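Local coordinates for protein coronin (Toxoplasma gondii, PDB 4OZU) that probably binds actin filaments, the part described here being its WD40 beta-propeller domain, at residues A[33-38]-A[270-275]; A[237-240]-A[244-247]; A[248-251]-A[257-260]; A[282-287]-A[291-296]. All coordinates share one frame; numbering follows the deposited sequence.

Interaction 1. Residues A[33-38]-A[270-275]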
loop_
_atom_site.group_PDB
_atom_site.type_symbol
_atom_site.label_atom_id
_atom_site.label_comp_id
_atom_site.label_asym_id
_atom_site.label_seq_id
_atom_site.Cartn_x
_atom_site.Cartn_y
_atom_site.Cartn_z
ATOM N N GLN A 33 -7.166 15.998 -2.116
ATOM C CA GLN A 33 -7.379 14.822 -2.952
ATOM C C GLN A 33 -6.061 14.328 -3.533
ATOM O O GLN A 33 -5.233 15.126 -3.976
ATOM C CB GLN A 33 -8.366 15.131 -4.082
ATOM C CG GLN A 33 -9.703 15.708 -3.610
ATOM C CD GLN A 33 -10.508 14.734 -2.760
ATOM O OE1 GLN A 33 -10.170 13.556 -2.653
ATOM N NE2 GLN A 33 -11.583 15.229 -2.153
ATOM N N THR A 34 -5.878 13.009 -3.526
ATOM C CA THR A 34 -4.692 12.375 -4.098
ATOM C C THR A 34 -5.075 11.094 -4.846
ATOM O O THR A 34 -6.243 10.696 -4.848
ATOM C CB THR A 34 -3.646 12.033 -3.014
ATOM O OG1 THR A 34 -4.182 11.056 -2.113
ATOM C CG2 THR A 34 -3.248 13.277 -2.235
ATOM N N GLU A 35 -4.094 10.461 -5.486
ATOM C CA GLU A 35 -4.313 9.178 -6.151
ATOM C C GLU A 35 -3.700 8.036 -5.348
ATOM O O GLU A 35 -3.392 6.984 -5.900
ATOM C CB GLU A 35 -3.732 9.198 -7.570
ATOM C CG GLU A 35 -4.491 10.099 -8.537
ATOM C CD GLU A 35 -5.861 9.555 -8.913
ATOM O OE1 GLU A 35 -6.157 8.382 -8.593
ATOM O OE2 GLU A 35 -6.644 10.304 -9.533
ATOM N N SER A 36 -3.537 8.238 -4.042
ATOM C CA SER A 36 -3.028 7.187 -3.157
ATOM C C SER A 36 -3.895 7.068 -1.899
ATOM O O SER A 36 -4.777 7.897 -1.672
ATOM C CB SER A 36 -1.574 7.465 -2.772
ATOM O OG SER A 36 -1.491 8.457 -1.768
ATOM N N CYS A 37 -3.651 6.039 -1.090
ATOM C CA CYS A 37 -4.498 5.783 0.074
ATOM C C CYS A 37 -4.408 6.931 1.095
ATOM O O CYS A 37 -5.378 7.209 1.796
ATOM C CB CYS A 37 -4.146 4.439 0.721
ATOM S SG CYS A 37 -2.413 4.195 1.143
ATOM N N GLY A 38 -3.261 7.607 1.154
ATOM C CA GLY A 38 -3.143 8.855 1.895
ATOM C C GLY A 38 -2.235 8.801 3.110
ATOM O O GLY A 38 -1.559 9.781 3.427
ATOM N N PRO A 270 -13.284 5.517 -6.579
ATOM C CA PRO A 270 -12.369 4.428 -6.927
ATOM C C PRO A 270 -11.986 3.627 -5.689
ATOM O O PRO A 270 -11.888 4.184 -4.592
ATOM C CB PRO A 270 -11.161 5.153 -7.525
ATOM C CG PRO A 270 -11.715 6.424 -8.057
ATOM C CD PRO A 270 -12.838 6.807 -7.132
ATOM N N LEU A 271 -11.818 2.326 -5.871
ATOM C CA LEU A 271 -11.501 1.429 -4.771
ATOM C C LEU A 271 -10.024 1.059 -4.761
ATOM O O LEU A 271 -9.482 0.582 -5.760
ATOM C CB LEU A 271 -12.355 0.162 -4.851
ATOM C CG LEU A 271 -13.846 0.362 -4.560
ATOM C CD1 LEU A 271 -14.642 -0.863 -4.968
ATOM C CD2 LEU A 271 -14.086 0.690 -3.097
ATOM N N TYR A 272 -9.383 1.312 -3.626
ATOM C CA TYR A 272 -8.009 0.891 -3.387
ATOM C C TYR A 272 -8.001 -0.528 -2.851
ATOM O O TYR A 272 -8.578 -0.786 -1.790
ATOM C CB TYR A 272 -7.316 1.835 -2.400
ATOM C CG TYR A 272 -7.065 3.197 -2.993
ATOM C CD1 TYR A 272 -5.894 3.460 -3.693
ATOM C CD2 TYR A 272 -8.010 4.211 -2.888
ATOM C CE1 TYR A 272 -5.664 4.695 -4.260
ATOM C CE2 TYR A 272 -7.785 5.455 -3.450
ATOM C CZ TYR A 272 -6.611 5.685 -4.139
ATOM O OH TYR A 272 -6.373 6.908 -4.705
ATOM N N PRO A 273 -7.371 -1.457 -3.586
ATOM C CA PRO A 273 -7.218 -2.828 -3.095
ATOM C C PRO A 273 -5.982 -2.981 -2.218
ATOM O O PRO A 273 -4.903 -2.515 -2.590
ATOM C CB PRO A 273 -7.084 -3.643 -4.383
ATOM C CG PRO A 273 -6.395 -2.711 -5.324
ATOM C CD PRO A 273 -6.866 -1.318 -4.965
ATOM N N ILE A 274 -6.157 -3.620 -1.061
ATOM C CA ILE A 274 -5.066 -3.923 -0.142
ATOM C C ILE A 274 -4.993 -5.427 0.073
ATOM O O ILE A 274 -5.948 -6.025 0.575
ATOM C CB ILE A 274 -5.260 -3.223 1.221
ATOM C CG1 ILE A 274 -5.363 -1.703 1.036
ATOM C CG2 ILE A 274 -4.139 -3.583 2.181
ATOM C CD1 ILE A 274 -4.139 -1.057 0.414
ATOM N N PHE A 275 -3.871 -6.035 -0.308
ATOM C CA PHE A 275 -3.696 -7.477 -0.177
ATOM C C PHE A 275 -2.787 -7.847 0.987
ATOM O O PHE A 275 -1.664 -7.357 1.098
ATOM C CB PHE A 275 -3.132 -8.064 -1.472
ATOM C CG PHE A 275 -3.148 -9.574 -1.527
ATOM C CD1 PHE A 275 -4.309 -10.285 -1.267
ATOM C CD2 PHE A 275 -2.007 -10.277 -1.880
ATOM C CE1 PHE A 275 -4.325 -11.665 -1.346
ATOM C CE2 PHE A 275 -2.016 -11.659 -1.958
ATOM C CZ PHE A 275 -3.172 -12.352 -1.695
HETATM O O HOH W 1 -8.739 8.482 -5.138
#
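Tyr272 reaches across to the backbone of the 33-38 loop and meets the peptide between Glu35 and Ser36. Its CG is anti to its own carbonyl carbon (chi1 -69°), and from there the ring extends to the loop. Its OH lies 3.0 Å from Glu35 C. The same hydroxyl is 3.2 Å from Ser36 N, but the angle is too poor for a hydrogen bond. Glu35 O sits at the ring edge, in its plane, 3.6 Å from Tyr272 CE1. Cys37 N stands over one face of the ring, displaced toward the rim. The contact is therefore mostly van der Waals, with the phenol packed against the main chain of the loop.

Water 1 adds a polar bridge. It is 2.9 Å from Tyr272 OH and makes a weak bond to Thr34 O. Lys220 is shared by both sides: its NZ forms a hydrogen bond with Tyr272 OH and a salt bridge with Glu35 OE1. Within the loop, Thr34 OG1 makes a weak bond to Ser36 O at 3.2 Å. Ser36 O also accepts from Lys287 NZ.

Ser36 OG bonds to Gln83 O on strand 82-87. Cys37 pairs through its backbone with Phe317, and strand 317-319 also packs on Tyr272. Strand 271-275 pairs with strand 281-286 in the same sheet.

Interaction 2. Residues A[237-240]-A[244-247]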
loop_
_atom_site.group_PDB
_atom_site.type_symbol
_atom_site.label_atom_id
_atom_site.label_comp_id
_atom_site.label_asym_id
_atom_site.label_seq_id
_atom_site.Cartn_x
_atom_site.Cartn_y
_atom_site.Cartn_z
ATOM N N THR A 237 -9.470 -3.110 -9.481
ATOM C CA THR A 237 -10.793 -2.534 -9.285
ATOM C C THR A 237 -11.011 -1.507 -10.368
ATOM O O THR A 237 -10.058 -0.935 -10.888
ATOM C CB THR A 237 -10.946 -1.834 -7.930
ATOM O OG1 THR A 237 -10.086 -0.688 -7.897
ATOM C CG2 THR A 237 -10.605 -2.768 -6.785
ATOM N N GLY A 238 -12.265 -1.243 -10.682
ATOM C CA GLY A 238 -12.577 -0.258 -11.688
ATOM C C GLY A 238 -14.067 -0.138 -11.856
ATOM O O GLY A 238 -14.838 -0.504 -10.964
ATOM N N PHE A 239 -14.469 0.377 -13.007
ATOM C CA PHE A 239 -15.870 0.643 -13.265
ATOM C C PHE A 239 -16.310 -0.028 -14.559
ATOM O O PHE A 239 -15.559 -0.069 -15.541
ATOM C CB PHE A 239 -16.113 2.150 -13.318
ATOM C CG PHE A 239 -15.852 2.847 -12.010
ATOM C CD1 PHE A 239 -14.555 3.080 -11.581
ATOM C CD2 PHE A 239 -16.903 3.257 -11.205
ATOM C CE1 PHE A 239 -14.309 3.715 -10.372
ATOM C CE2 PHE A 239 -16.665 3.900 -9.998
ATOM C CZ PHE A 239 -15.367 4.128 -9.582
ATOM N N GLY A 240 -17.518 -0.576 -14.548
ATOM C CA GLY A 240 -18.096 -1.171 -15.738
ATOM C C GLY A 240 -18.661 -0.112 -16.663
ATOM O O GLY A 240 -18.625 1.085 -16.351
ATOM N N GLU A 244 -20.785 0.970 -12.706
ATOM C CA GLU A 244 -20.841 0.200 -11.468
ATOM C C GLU A 244 -19.420 -0.178 -11.056
ATOM O O GLU A 244 -18.551 -0.326 -11.910
ATOM C CB GLU A 244 -21.713 -1.052 -11.622
ATOM C CG GLU A 244 -21.123 -2.195 -12.457
ATOM C CD GLU A 244 -21.415 -2.061 -13.943
ATOM O OE1 GLU A 244 -21.293 -0.941 -14.485
ATOM O OE2 GLU A 244 -21.777 -3.082 -14.570
ATOM N N ARG A 245 -19.178 -0.337 -9.758
ATOM C CA ARG A 245 -17.847 -0.727 -9.295
ATOM C C ARG A 245 -17.688 -2.240 -9.390
ATOM O O ARG A 245 -18.580 -3.000 -9.015
ATOM C CB ARG A 245 -17.594 -0.237 -7.863
ATOM C CG ARG A 245 -17.710 1.284 -7.739
ATOM C CD ARG A 245 -17.036 1.856 -6.498
ATOM N NE ARG A 245 -17.686 1.443 -5.260
ATOM C CZ ARG A 245 -17.452 1.996 -4.075
ATOM N NH1 ARG A 245 -16.584 2.995 -3.965
ATOM N NH2 ARG A 245 -18.097 1.559 -3.001
ATOM N N GLU A 246 -16.548 -2.664 -9.920
ATOM C CA GLU A 246 -16.302 -4.072 -10.180
ATOM C C GLU A 246 -14.833 -4.407 -9.981
ATOM O O GLU A 246 -14.008 -3.527 -9.750
ATOM C CB GLU A 246 -16.733 -4.430 -11.599
ATOM C CG GLU A 246 -16.068 -3.573 -12.655
ATOM C CD GLU A 246 -16.517 -3.920 -14.058
ATOM O OE1 GLU A 246 -17.714 -4.226 -14.242
ATOM O OE2 GLU A 246 -15.667 -3.898 -14.973
ATOM N N MET A 247 -14.503 -5.685 -10.092
ATOM C CA MET A 247 -13.138 -6.131 -9.873
ATOM C C MET A 247 -12.800 -7.292 -10.785
ATOM O O MET A 247 -13.689 -7.951 -11.326
ATOM C CB MET A 247 -12.936 -6.549 -8.421
ATOM C CG MET A 247 -13.869 -7.654 -7.990
ATOM S SD MET A 247 -13.764 -8.016 -6.229
ATOM C CE MET A 247 -15.145 -9.142 -6.040
#
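Gly238 and Glu246 form a hydrogen-bonded antiparallel pair, and both of their backbone groups are used. Gly238 N donates to Glu246 O at 3.0 Å. Glu246 N returns the bond to Gly238 O at 2.9 Å, with an N-H...O angle of 163°. The donors are tilted out of the carbonyl planes. Nearer the turn, Gly240 N donates to Glu244 O at 2.8 Å, and this donor lies in the carbonyl plane. Glu244 O also receives a CA-H...O contact of 3.2 Å from Phe239 CA.

On one face of the hairpin, Phe239 and Arg245 run side by side. Phe239 CE2 is 3.6 Å from Arg245 CG, so the ring lies alongside the aliphatic part of the arginine. The guanidinium is occupied beyond the pair: NE forms a salt bridge with Asp265 and NH1 one with Asp289. NH1 also hydrogen-bonds to Ser269 O. Thr237 OG1, on the same face, bonds to Leu271 O.

Glu246 takes the other face. Its CG lies between the backbone N and the carbonyl carbon (chi1 56°), and the extended chain brings the carboxylate beside Gly240. Glu246 OE1 is 3.4 Å from Gly240 CA, and Glu244 OE1 approaches the same Gly240 CA at 3.4 Å. Both can come this near because Gly240 has no CB, which would clash with them. Glu246 OE2 bonds to His213 ND1 and His261 NE2. Glu244 OE1 makes a weak bond to Met242 N.

Two buried charged groups thus have polar partners on opposite faces. The carboxylate of Glu246 would probably favour protonation of the histidines beside it.

Interaction 3. Residues A[248-251]-A[257-260]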
loop_
_atom_site.group_PDB
_atom_site.type_symbol
_atom_site.label_atom_id
_atom_site.label_comp_id
_atom_site.label_asym_id
_atom_site.label_seq_id
_atom_site.Cartn_x
_atom_site.Cartn_y
_atom_site.Cartn_z
ATOM N N ALA A 248 -11.507 -7.538 -10.939
ATOM C CA ALA A 248 -11.033 -8.618 -11.783
ATOM C C ALA A 248 -9.721 -9.177 -11.267
ATOM O O ALA A 248 -8.919 -8.459 -10.668
ATOM C CB ALA A 248 -10.875 -8.148 -13.213
ATOM N N ILE A 249 -9.542 -10.477 -11.491
ATOM C CA ILE A 249 -8.278 -11.166 -11.258
ATOM C C ILE A 249 -7.673 -11.502 -12.617
ATOM O O ILE A 249 -8.370 -12.003 -13.500
ATOM C CB ILE A 249 -8.467 -12.454 -10.429
ATOM C CG1 ILE A 249 -8.931 -12.106 -9.011
ATOM C CG2 ILE A 249 -7.164 -13.273 -10.391
ATOM C CD1 ILE A 249 -9.261 -13.310 -8.150
ATOM N N TRP A 250 -6.387 -11.203 -12.770
ATOM C CA TRP A 250 -5.664 -11.417 -14.016
ATOM C C TRP A 250 -4.471 -12.307 -13.793
ATOM O O TRP A 250 -3.773 -12.186 -12.789
ATOM C CB TRP A 250 -5.177 -10.097 -14.610
ATOM C CG TRP A 250 -6.243 -9.091 -14.710
ATOM C CD1 TRP A 250 -6.672 -8.247 -13.723
ATOM C CD2 TRP A 250 -7.047 -8.811 -15.859
ATOM N NE1 TRP A 250 -7.687 -7.457 -14.191
ATOM C CE2 TRP A 250 -7.941 -7.786 -15.497
ATOM C CE3 TRP A 250 -7.099 -9.330 -17.153
ATOM C CZ2 TRP A 250 -8.874 -7.268 -16.387
ATOM C CZ3 TRP A 250 -8.022 -8.816 -18.033
ATOM C CH2 TRP A 250 -8.900 -7.793 -17.649
ATOM N N ASP A 251 -4.241 -13.172 -14.766
ATOM C CA ASP A 251 -3.048 -13.996 -14.849
ATOM C C ASP A 251 -2.138 -13.381 -15.904
ATOM O O ASP A 251 -2.475 -13.372 -17.088
ATOM C CB ASP A 251 -3.428 -15.428 -15.212
ATOM C CG ASP A 251 -2.230 -16.349 -15.344
ATOM O OD1 ASP A 251 -1.075 -15.888 -15.211
ATOM O OD2 ASP A 251 -2.454 -17.553 -15.588
ATOM N N LYS A 257 -7.810 -12.023 -20.882
ATOM C CA LYS A 257 -9.123 -11.914 -20.265
ATOM C C LYS A 257 -8.983 -12.199 -18.788
ATOM O O LYS A 257 -8.044 -12.888 -18.384
ATOM C CB LYS A 257 -10.112 -12.893 -20.902
ATOM C CG LYS A 257 -9.755 -14.352 -20.635
ATOM C CD LYS A 257 -10.674 -15.343 -21.339
ATOM C CE LYS A 257 -10.289 -16.771 -20.968
ATOM N NZ LYS A 257 -11.125 -17.816 -21.634
ATOM N N PRO A 258 -9.910 -11.682 -17.971
ATOM C CA PRO A 258 -9.843 -11.982 -16.539
ATOM C C PRO A 258 -9.955 -13.473 -16.268
ATOM O O PRO A 258 -10.619 -14.195 -17.016
ATOM C CB PRO A 258 -11.056 -11.239 -15.952
ATOM C CG PRO A 258 -11.475 -10.268 -16.985
ATOM C CD PRO A 258 -11.067 -10.837 -18.306
ATOM N N VAL A 259 -9.282 -13.918 -15.214
ATOM C CA VAL A 259 -9.488 -15.245 -14.668
ATOM C C VAL A 259 -10.819 -15.253 -13.927
ATOM O O VAL A 259 -11.543 -16.251 -13.920
ATOM C CB VAL A 259 -8.347 -15.644 -13.714
ATOM C CG1 VAL A 259 -8.668 -16.959 -13.004
ATOM C CG2 VAL A 259 -7.039 -15.753 -14.479
ATOM N N TYR A 260 -11.134 -14.106 -13.332
ATOM C CA TYR A 260 -12.343 -13.922 -12.547
ATOM C C TYR A 260 -12.768 -12.452 -12.637
ATOM O O TYR A 260 -11.920 -11.554 -12.638
ATOM C CB TYR A 260 -12.097 -14.345 -11.091
ATOM C CG TYR A 260 -13.256 -14.077 -10.160
ATOM C CD1 TYR A 260 -14.362 -14.913 -10.134
ATOM C CD2 TYR A 260 -13.241 -12.983 -9.309
ATOM C CE1 TYR A 260 -15.423 -14.665 -9.286
ATOM C CE2 TYR A 260 -14.295 -12.727 -8.456
ATOM C CZ TYR A 260 -15.381 -13.569 -8.445
ATOM O OH TYR A 260 -16.424 -13.303 -7.585
HETATM O O HOH W 2 -5.719 -13.007 -17.109
#
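Trp250 packs its indole on Pro258. The Trp250 CB bond points away from 257-260, but with CG anti to the carbonyl carbon (chi1 -51°) the benzene part swings back alongside the proline. CE3 lies 3.8 Å from Pro258 N. CZ3 comes closer, 3.4 Å from the same Pro258 N, and also meets Lys257 C. CH2 reaches Pro258 CG at 3.6 Å, and CZ2 touches that carbon more loosely. Pro258 CG lies over the six-membered ring, a CH-pi contact. On the pyrrole part, NE1 bonds to Thr236 OG1.

The backbones meet at a classic beta bulge, where Val259 and Tyr260 both face Ile249. Ile249 N donates to Tyr260 O at 2.9 Å. Ile249 O accepts from Val259 N at 2.7 Å and weakly from Tyr260 N. Val259 CG2 rests 3.7 Å from Asp251 CB. Water 2 accepts from Asp251 N and can donate to Lys257 O.

Trp250-Asp251 occupies the position of the Trp-Asp pair of WD repeats, and the Thr236 bond is consistent with the Trp-Ser/Thr bond of WD40 blades. Asp251 ends strand 245-251. That strand pairs with 233-239 on one side; on the other, the bulge leads into 260-265, an edge strand of this sheet.

Interaction 4. Residues A[282-287]-A[291-296]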
loop_
_atom_site.group_PDB
_atom_site.type_symbol
_atom_site.label_atom_id
_atom_site.label_comp_id
_atom_site.label_asym_id
_atom_site.label_seq_id
_atom_site.Cartn_x
_atom_site.Cartn_y
_atom_site.Cartn_z
ATOM N N LEU A 282 -8.172 -9.628 1.279
ATOM C CA LEU A 282 -8.130 -8.590 0.259
ATOM C C LEU A 282 -9.172 -7.538 0.593
ATOM O O LEU A 282 -10.374 -7.806 0.535
ATOM C CB LEU A 282 -8.378 -9.198 -1.125
ATOM C CG LEU A 282 -8.216 -8.323 -2.368
ATOM C CD1 LEU A 282 -6.846 -7.663 -2.429
ATOM C CD2 LEU A 282 -8.452 -9.147 -3.613
ATOM N N TYR A 283 -8.706 -6.352 0.974
ATOM C CA TYR A 283 -9.598 -5.265 1.368
ATOM C C TYR A 283 -9.760 -4.290 0.203
ATOM O O TYR A 283 -8.792 -4.005 -0.495
ATOM C CB TYR A 283 -9.051 -4.533 2.597
ATOM C CG TYR A 283 -8.701 -5.432 3.767
ATOM C CD1 TYR A 283 -7.475 -6.070 3.821
ATOM C CD2 TYR A 283 -9.590 -5.636 4.812
ATOM C CE1 TYR A 283 -7.137 -6.887 4.876
ATOM C CE2 TYR A 283 -9.263 -6.459 5.883
ATOM C CZ TYR A 283 -8.036 -7.081 5.905
ATOM O OH TYR A 283 -7.692 -7.902 6.952
ATOM N N VAL A 284 -10.980 -3.802 -0.021
ATOM C CA VAL A 284 -11.214 -2.773 -1.031
ATOM C C VAL A 284 -11.834 -1.568 -0.348
ATOM O O VAL A 284 -12.922 -1.649 0.219
ATOM C CB VAL A 284 -12.101 -3.284 -2.199
ATOM C CG1 VAL A 284 -11.345 -4.345 -2.990
ATOM C CG2 VAL A 284 -13.425 -3.846 -1.701
ATOM N N CYS A 285 -11.118 -0.451 -0.424
ATOM C CA CYS A 285 -11.443 0.753 0.322
ATOM C C CYS A 285 -11.568 1.953 -0.606
ATOM O O CYS A 285 -10.662 2.230 -1.391
ATOM C CB CYS A 285 -10.363 1.020 1.370
ATOM S SG CYS A 285 -9.884 -0.449 2.311
ATOM N N GLY A 286 -12.691 2.657 -0.513
ATOM C CA GLY A 286 -12.886 3.879 -1.271
ATOM C C GLY A 286 -12.829 5.111 -0.392
ATOM O O GLY A 286 -13.547 5.204 0.603
ATOM N N LYS A 287 -11.979 6.067 -0.750
ATOM C CA LYS A 287 -11.962 7.349 -0.051
ATOM C C LYS A 287 -13.313 8.026 -0.221
ATOM O O LYS A 287 -13.842 8.109 -1.333
ATOM C CB LYS A 287 -10.850 8.251 -0.579
ATOM C CG LYS A 287 -9.453 7.699 -0.377
ATOM C CD LYS A 287 -8.433 8.529 -1.131
ATOM C CE LYS A 287 -7.287 8.938 -0.232
ATOM N NZ LYS A 287 -6.355 9.873 -0.911
ATOM N N SER A 291 -17.758 2.797 4.443
ATOM C CA SER A 291 -17.591 1.362 4.658
ATOM C C SER A 291 -16.438 0.783 3.842
ATOM O O SER A 291 -15.998 1.374 2.856
ATOM C CB SER A 291 -18.886 0.623 4.315
ATOM O OG SER A 291 -19.227 0.799 2.953
ATOM N N CYS A 292 -15.946 -0.367 4.296
ATOM C CA CYS A 292 -14.889 -1.119 3.631
ATOM C C CYS A 292 -15.254 -2.594 3.649
ATOM O O CYS A 292 -15.559 -3.133 4.710
ATOM C CB CYS A 292 -13.542 -0.916 4.335
ATOM S SG CYS A 292 -12.484 -2.384 4.254
ATOM N N ARG A 293 -15.240 -3.249 2.491
ATOM C CA ARG A 293 -15.519 -4.680 2.456
ATOM C C ARG A 293 -14.271 -5.468 2.105
ATOM O O ARG A 293 -13.326 -4.948 1.511
ATOM C CB ARG A 293 -16.648 -5.000 1.480
ATOM C CG ARG A 293 -16.403 -4.605 0.047
ATOM C CD ARG A 293 -17.623 -4.946 -0.794
ATOM N NE ARG A 293 -17.953 -6.367 -0.709
ATOM C CZ ARG A 293 -19.021 -6.929 -1.266
ATOM N NH1 ARG A 293 -19.888 -6.196 -1.955
ATOM N NH2 ARG A 293 -19.226 -8.232 -1.129
ATOM N N TYR A 294 -14.268 -6.730 2.509
ATOM C CA TYR A 294 -13.117 -7.574 2.291
ATOM C C TYR A 294 -13.487 -8.995 1.907
ATOM O O TYR A 294 -14.589 -9.489 2.180
ATOM C CB TYR A 294 -12.220 -7.578 3.529
ATOM C CG TYR A 294 -12.940 -7.554 4.849
ATOM C CD1 TYR A 294 -13.349 -6.352 5.412
ATOM C CD2 TYR A 294 -13.185 -8.729 5.558
ATOM C CE1 TYR A 294 -14.000 -6.322 6.635
ATOM C CE2 TYR A 294 -13.833 -8.703 6.777
ATOM C CZ TYR A 294 -14.235 -7.498 7.312
ATOM O OH TYR A 294 -14.880 -7.476 8.530
ATOM N N TYR A 295 -12.518 -9.617 1.248
ATOM C CA TYR A 295 -12.625 -10.924 0.631
ATOM C C TYR A 295 -11.419 -11.732 1.066
ATOM O O TYR A 295 -10.416 -11.151 1.489
ATOM C CB TYR A 295 -12.632 -10.810 -0.897
ATOM C CG TYR A 295 -13.685 -9.896 -1.464
ATOM C CD1 TYR A 295 -13.513 -8.519 -1.473
ATOM C CD2 TYR A 295 -14.848 -10.412 -2.006
ATOM C CE1 TYR A 295 -14.486 -7.683 -2.001
ATOM C CE2 TYR A 295 -15.824 -9.592 -2.531
ATOM C CZ TYR A 295 -15.640 -8.230 -2.524
ATOM O OH TYR A 295 -16.618 -7.424 -3.056
ATOM N N GLN A 296 -11.491 -13.052 0.946
ATOM C CA GLN A 296 -10.276 -13.855 1.016
ATOM C C GLN A 296 -9.999 -14.513 -0.313
ATOM O O GLN A 296 -10.865 -15.165 -0.884
ATOM C CB GLN A 296 -10.344 -14.933 2.094
ATOM C CG GLN A 296 -8.963 -15.540 2.322
ATOM C CD GLN A 296 -8.948 -16.717 3.265
ATOM O OE1 GLN A 296 -9.915 -17.474 3.360
ATOM N NE2 GLN A 296 -7.831 -16.886 3.968
HETATM O O HOH W 3 -15.594 -1.079 -0.142
HETATM O O HOH W 4 -15.312 1.410 0.306
#
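Tyr283 lays its ring against Tyr294, with Tyr283 CD2 3.5 Å from Tyr294 CB. The two rings meet obliquely, their planes at 50°. Tyr294 CG sits between the backbone N and the carbonyl carbon (chi1 37°), which carries its ring off from strand 282-286 and leaves CB as the nearest point. Tyr294 OH bonds to Leu15 O. Phe349 meets both tyrosine rings, edge-to-face in the case of Tyr294.

Cys285 and Cys292 share this face. A disulfide between them has been seen for this protein. Both cysteines have two conformers. In the one given, Cys285 SG and Cys292 SG are 3.8 Å apart, a separation without a covalent bond; the other conformer may carry the disulfide.

On the other face Val284 and Arg293 lie side by side, Val284 CG2 touching Arg293 CG at 3.5 Å. The same methyl meets the edge of the Tyr295 ring. Arg293 NH2 goes on to Ser304 OG.

From Leu282 to Val284 the backbone bonds are well formed. Leu282 N donates to Tyr295 O at 2.7 Å, and Tyr295 N to Leu282 O at 2.9 Å. Val284 N gives Arg293 O a nearly straight bond of 3.0 Å. Toward the turn the strands part and water takes over. Water 3 joins Val284 O to Arg293 N, weakly at the latter, and water 4 links Gly286 N to Ser291 O.

This is a beta hairpin formed by the two middle strands of a four-stranded antiparallel propeller blade.

The four contacts lie in one sector of the WD40 propeller. Along the chain the loop 33-38 comes first, then interactions 2 and 3, then 270-275 and finally interaction 4. Interactions 2 and 3 share strand 245-251 and one four-stranded sheet, their centres about 13 Å apart. Strand 271-275 of interaction 1 and the hairpin of interaction 4 belong to the next sheet, their centres about 11 Å apart. The two blades touch near Leu271 and, in the conformer given, through Met247 against Tyr295. Interaction 1 joins the early loop to the second of these blades, and Lys220 of the blade before bonds to both of its sides. Parts far apart in sequence are thus joined.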